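PDB 3OH8: nucleoside-diphosphate sugar epimerase (SulA family) from Corynebacterium glutamicum, which probably acts as an NAD-dependent epimerase or dehydratase on nucleotide sugars, though its substrate is not established. Local coordinates for residues A[95-108]-A[495-507]. Numbering follows the deposited sequence.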
# COMPACT_ATOMS: atom_id res chain seq x y z
N ASN A 95 -18.67 -9.45 -10.39
CA ASN A 95 -18.80 -10.47 -11.44
C ASN A 95 -17.52 -10.61 -12.25
O ASN A 95 -16.91 -9.61 -12.64
CB ASN A 95 -19.96 -10.10 -12.36
CG ASN A 95 -20.43 -11.28 -13.20
OD1 ASN A 95 -20.12 -11.38 -14.40
ND2 ASN A 95 -21.19 -12.17 -12.59
N PHE A 96 -17.11 -11.85 -12.51
CA PHE A 96 -15.86 -12.13 -13.21
C PHE A 96 -16.13 -13.00 -14.44
O PHE A 96 -16.58 -14.14 -14.29
CB PHE A 96 -14.92 -12.91 -12.30
CG PHE A 96 -14.56 -12.20 -11.02
CD1 PHE A 96 -15.46 -12.16 -9.96
CD2 PHE A 96 -13.32 -11.61 -10.86
CE1 PHE A 96 -15.12 -11.53 -8.76
CE2 PHE A 96 -12.97 -10.97 -9.68
CZ PHE A 96 -13.88 -10.93 -8.63
N VAL A 97 -15.84 -12.51 -15.64
CA VAL A 97 -15.93 -13.39 -16.81
C VAL A 97 -14.61 -13.49 -17.56
O VAL A 97 -13.74 -12.64 -17.40
CB VAL A 97 -17.05 -12.99 -17.79
CG1 VAL A 97 -18.42 -13.18 -17.14
CG2 VAL A 97 -16.87 -11.57 -18.29
N ASP A 98 -14.45 -14.55 -18.35
CA ASP A 98 -13.30 -14.68 -19.23
C ASP A 98 -13.40 -13.67 -20.34
O ASP A 98 -14.50 -13.40 -20.85
CB ASP A 98 -13.20 -16.09 -19.80
CG ASP A 98 -12.93 -17.12 -18.73
OD1 ASP A 98 -12.10 -16.85 -17.83
OD2 ASP A 98 -13.57 -18.20 -18.78
N GLN A 99 -12.27 -13.07 -20.69
CA GLN A 99 -12.22 -12.06 -21.72
C GLN A 99 -10.87 -12.11 -22.41
O GLN A 99 -9.87 -11.61 -21.88
CB GLN A 99 -12.44 -10.67 -21.13
CG GLN A 99 -12.53 -9.59 -22.18
CD GLN A 99 -13.72 -9.80 -23.11
OE1 GLN A 99 -14.83 -10.03 -22.66
NE2 GLN A 99 -13.49 -9.71 -24.42
N ASP A 100 -10.83 -12.75 -23.58
CA ASP A 100 -9.60 -12.83 -24.37
C ASP A 100 -8.39 -13.33 -23.57
O ASP A 100 -7.30 -12.80 -23.70
CB ASP A 100 -9.31 -11.47 -25.01
CG ASP A 100 -10.44 -11.02 -25.94
OD1 ASP A 100 -11.00 -11.88 -26.65
OD2 ASP A 100 -10.77 -9.81 -25.95
N GLY A 101 -8.59 -14.36 -22.75
CA GLY A 101 -7.51 -14.91 -21.95
C GLY A 101 -7.28 -14.16 -20.65
O GLY A 101 -6.58 -14.66 -19.76
N GLY A 102 -7.85 -12.96 -20.54
CA GLY A 102 -7.80 -12.15 -19.32
C GLY A 102 -9.14 -12.19 -18.60
O GLY A 102 -9.93 -13.13 -18.78
N THR A 103 -9.43 -11.17 -17.80
CA THR A 103 -10.62 -11.17 -16.96
C THR A 103 -11.38 -9.86 -17.14
O THR A 103 -10.78 -8.79 -17.20
CB THR A 103 -10.27 -11.38 -15.47
OG1 THR A 103 -9.53 -12.60 -15.32
CG2 THR A 103 -11.55 -11.46 -14.60
N LEU A 104 -12.69 -9.94 -17.28
CA LEU A 104 -13.53 -8.75 -17.32
C LEU A 104 -14.33 -8.75 -16.04
O LEU A 104 -15.13 -9.66 -15.80
CB LEU A 104 -14.48 -8.77 -18.52
CG LEU A 104 -15.45 -7.57 -18.54
CD1 LEU A 104 -14.70 -6.26 -18.70
CD2 LEU A 104 -16.49 -7.74 -19.64
N ILE A 105 -14.09 -7.75 -15.19
CA ILE A 105 -14.81 -7.63 -13.94
C ILE A 105 -15.93 -6.63 -14.09
O ILE A 105 -15.72 -5.51 -14.57
CB ILE A 105 -13.87 -7.18 -12.78
CG1 ILE A 105 -12.80 -8.25 -12.54
CG2 ILE A 105 -14.66 -6.96 -11.51
CD1 ILE A 105 -11.71 -7.86 -11.54
N THR A 106 -17.13 -7.03 -13.69
CA THR A 106 -18.22 -6.07 -13.62
C THR A 106 -18.63 -5.89 -12.17
O THR A 106 -18.93 -6.86 -11.47
CB THR A 106 -19.44 -6.51 -14.45
OG1 THR A 106 -19.04 -6.74 -15.80
CG2 THR A 106 -20.53 -5.42 -14.40
N ASP A 107 -18.61 -4.64 -11.72
CA ASP A 107 -19.12 -4.32 -10.40
C ASP A 107 -20.49 -3.69 -10.56
O ASP A 107 -20.67 -2.77 -11.36
CB ASP A 107 -18.22 -3.31 -9.69
CG ASP A 107 -16.88 -3.89 -9.34
OD1 ASP A 107 -16.81 -4.71 -8.40
OD2 ASP A 107 -15.90 -3.54 -10.02
N SER A 108 -21.45 -4.20 -9.81
CA SER A 108 -22.78 -3.61 -9.80
C SER A 108 -23.17 -3.35 -8.35
O SER A 108 -23.35 -4.29 -7.57
CB SER A 108 -23.79 -4.55 -10.47
OG SER A 108 -25.09 -3.99 -10.43
N ILE A 495 -25.66 -5.91 -15.52
CA ILE A 495 -24.37 -6.58 -15.65
C ILE A 495 -24.16 -7.10 -17.07
O ILE A 495 -23.13 -6.82 -17.71
CB ILE A 495 -24.26 -7.73 -14.64
CG1 ILE A 495 -24.16 -7.17 -13.21
CG2 ILE A 495 -23.08 -8.65 -14.97
CD1 ILE A 495 -24.24 -8.20 -12.12
N LEU A 496 -25.15 -7.83 -17.59
CA LEU A 496 -25.07 -8.34 -18.96
C LEU A 496 -24.83 -7.20 -19.94
O LEU A 496 -23.99 -7.29 -20.83
CB LEU A 496 -26.34 -9.10 -19.33
CG LEU A 496 -26.41 -10.57 -18.89
CD1 LEU A 496 -25.85 -10.78 -17.48
CD2 LEU A 496 -27.84 -11.10 -18.99
N SER A 497 -25.58 -6.11 -19.76
CA SER A 497 -25.43 -4.95 -20.63
C SER A 497 -24.03 -4.33 -20.54
O SER A 497 -23.47 -3.92 -21.54
CB SER A 497 -26.49 -3.91 -20.30
OG SER A 497 -26.35 -2.79 -21.15
N SER A 498 -23.48 -4.28 -19.33
CA SER A 498 -22.16 -3.70 -19.14
C SER A 498 -21.09 -4.54 -19.84
O SER A 498 -20.15 -4.01 -20.43
CB SER A 498 -21.85 -3.54 -17.64
OG SER A 498 -20.59 -2.91 -17.46
N ILE A 499 -21.26 -5.86 -19.79
CA ILE A 499 -20.35 -6.78 -20.46
C ILE A 499 -20.43 -6.58 -21.97
O ILE A 499 -19.43 -6.34 -22.63
CB ILE A 499 -20.66 -8.25 -20.06
CG1 ILE A 499 -20.24 -8.51 -18.60
CG2 ILE A 499 -19.96 -9.24 -20.98
CD1 ILE A 499 -20.75 -9.85 -18.04
N LEU A 500 -21.65 -6.62 -22.50
CA LEU A 500 -21.89 -6.39 -23.92
C LEU A 500 -21.27 -5.06 -24.40
O LEU A 500 -20.66 -5.00 -25.47
CB LEU A 500 -23.41 -6.40 -24.18
CG LEU A 500 -24.03 -7.19 -25.32
CD1 LEU A 500 -23.31 -8.51 -25.59
CD2 LEU A 500 -25.52 -7.41 -25.01
N ASN A 501 -21.43 -4.00 -23.60
CA ASN A 501 -20.86 -2.70 -23.95
C ASN A 501 -19.34 -2.77 -24.09
O ASN A 501 -18.75 -2.24 -25.04
CB ASN A 501 -21.25 -1.65 -22.90
CG ASN A 501 -20.63 -0.29 -23.17
OD1 ASN A 501 -20.98 0.40 -24.13
ND2 ASN A 501 -19.70 0.12 -22.31
N PHE A 502 -18.69 -3.43 -23.13
CA PHE A 502 -17.24 -3.56 -23.17
C PHE A 502 -16.83 -4.30 -24.44
O PHE A 502 -15.91 -3.90 -25.15
CB PHE A 502 -16.73 -4.33 -21.95
CG PHE A 502 -15.25 -4.58 -21.99
CD1 PHE A 502 -14.36 -3.65 -21.46
CD2 PHE A 502 -14.74 -5.72 -22.60
CE1 PHE A 502 -12.99 -3.86 -21.53
CE2 PHE A 502 -13.36 -5.94 -22.67
CZ PHE A 502 -12.48 -5.01 -22.13
N ARG A 503 -17.53 -5.40 -24.71
CA ARG A 503 -17.18 -6.22 -25.86
C ARG A 503 -17.44 -5.52 -27.19
O ARG A 503 -16.68 -5.68 -28.13
CB ARG A 503 -17.87 -7.57 -25.77
CG ARG A 503 -17.25 -8.44 -24.70
CD ARG A 503 -18.07 -9.67 -24.41
NE ARG A 503 -17.39 -10.50 -23.42
CZ ARG A 503 -17.90 -11.61 -22.90
NH1 ARG A 503 -19.10 -12.04 -23.28
NH2 ARG A 503 -17.20 -12.30 -22.01
N ARG A 504 -18.52 -4.74 -27.26
CA ARG A 504 -18.84 -4.04 -28.50
C ARG A 504 -17.73 -3.03 -28.81
O ARG A 504 -17.27 -2.91 -29.94
CB ARG A 504 -20.22 -3.37 -28.38
CG ARG A 504 -20.87 -2.99 -29.69
CD ARG A 504 -22.39 -3.00 -29.52
NE ARG A 504 -22.72 -2.37 -28.25
CZ ARG A 504 -23.58 -2.84 -27.36
NH1 ARG A 504 -24.28 -3.94 -27.57
NH2 ARG A 504 -23.75 -2.17 -26.23
N LYS A 505 -17.29 -2.31 -27.78
CA LYS A 505 -16.20 -1.34 -27.94
C LYS A 505 -14.87 -2.01 -28.31
O LYS A 505 -14.18 -1.56 -29.21
CB LYS A 505 -16.05 -0.51 -26.66
CG LYS A 505 -14.82 0.38 -26.63
CD LYS A 505 -14.94 1.55 -27.61
CE LYS A 505 -13.78 2.52 -27.42
NZ LYS A 505 -13.90 3.72 -28.29
N ARG A 506 -14.52 -3.10 -27.63
CA ARG A 506 -13.29 -3.81 -27.95
C ARG A 506 -13.31 -4.35 -29.38
O ARG A 506 -12.31 -4.27 -30.10
CB ARG A 506 -13.02 -4.95 -26.96
CG ARG A 506 -11.82 -5.81 -27.36
CD ARG A 506 -11.42 -6.79 -26.26
NE ARG A 506 -10.65 -6.13 -25.22
CZ ARG A 506 -9.85 -6.77 -24.37
NH1 ARG A 506 -9.71 -8.09 -24.44
NH2 ARG A 506 -9.18 -6.09 -23.46
N ASN A 507 -14.45 -4.91 -29.79
CA ASN A 507 -14.57 -5.44 -31.15
C ASN A 507 -14.44 -4.32 -32.18
O ASN A 507 -13.82 -4.49 -33.24
CB ASN A 507 -15.92 -6.17 -31.32
CG ASN A 507 -16.17 -6.61 -32.76
OD1 ASN A 507 -16.69 -5.84 -33.58
ND2 ASN A 507 -15.81 -7.86 -33.08
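Ile-495 lies against the hairpin of strands 95-99 and 102-108, its CG1 3.8 Å from Ser-108 CB. Ser-498 follows, touching the methyl of Thr-106. The hydroxyls of Ser-498 and Thr-106 both bond to Ser-6 on the neighbouring strand 3-9. Ile-499 lies across both strands: its CG1 is 3.5 Å from Thr-106 OG1 and also meets Leu-104 CD2, and its CD1 points tip to tip at Val-97 CG1. Leu-104 CD1 sits over the centre of the Phe-502 ring in a CH-pi contact, 3.8 Å from the centroid. Arg-503 runs extended from CG to NE. Arg-503 NE gives Gln-99 OE1 a nearly straight hydrogen bond of 2.7 Å (169°), in the amide plane and on a lone pair. NH2 adds weak bonds to Gln-99 OE1 and Asp-98 O. Arg-506 bends at chi3 (-79°), and its NH1 forms a salt bridge with Asp-100 OD2, 2.5 Å away. Carboxylate and guanidinium are nearly coplanar, and Asp-100 OD2 accepts on its anti lone pair. Gln-99 NE2 meets the same oxygen from above the carboxylate plane. Helix 488-511 thus packs on the sheet face opposite helix 119-139, in what is probably a helix-grip-like domain. Aliphatic and small polar side chains meet along the strands, and charged groups gather at and beside the type I' turn. Gln-99 links both arginines, accepting from Arg-503 and donating to the partner of Arg-506, which probably helps fix the turn against the helix.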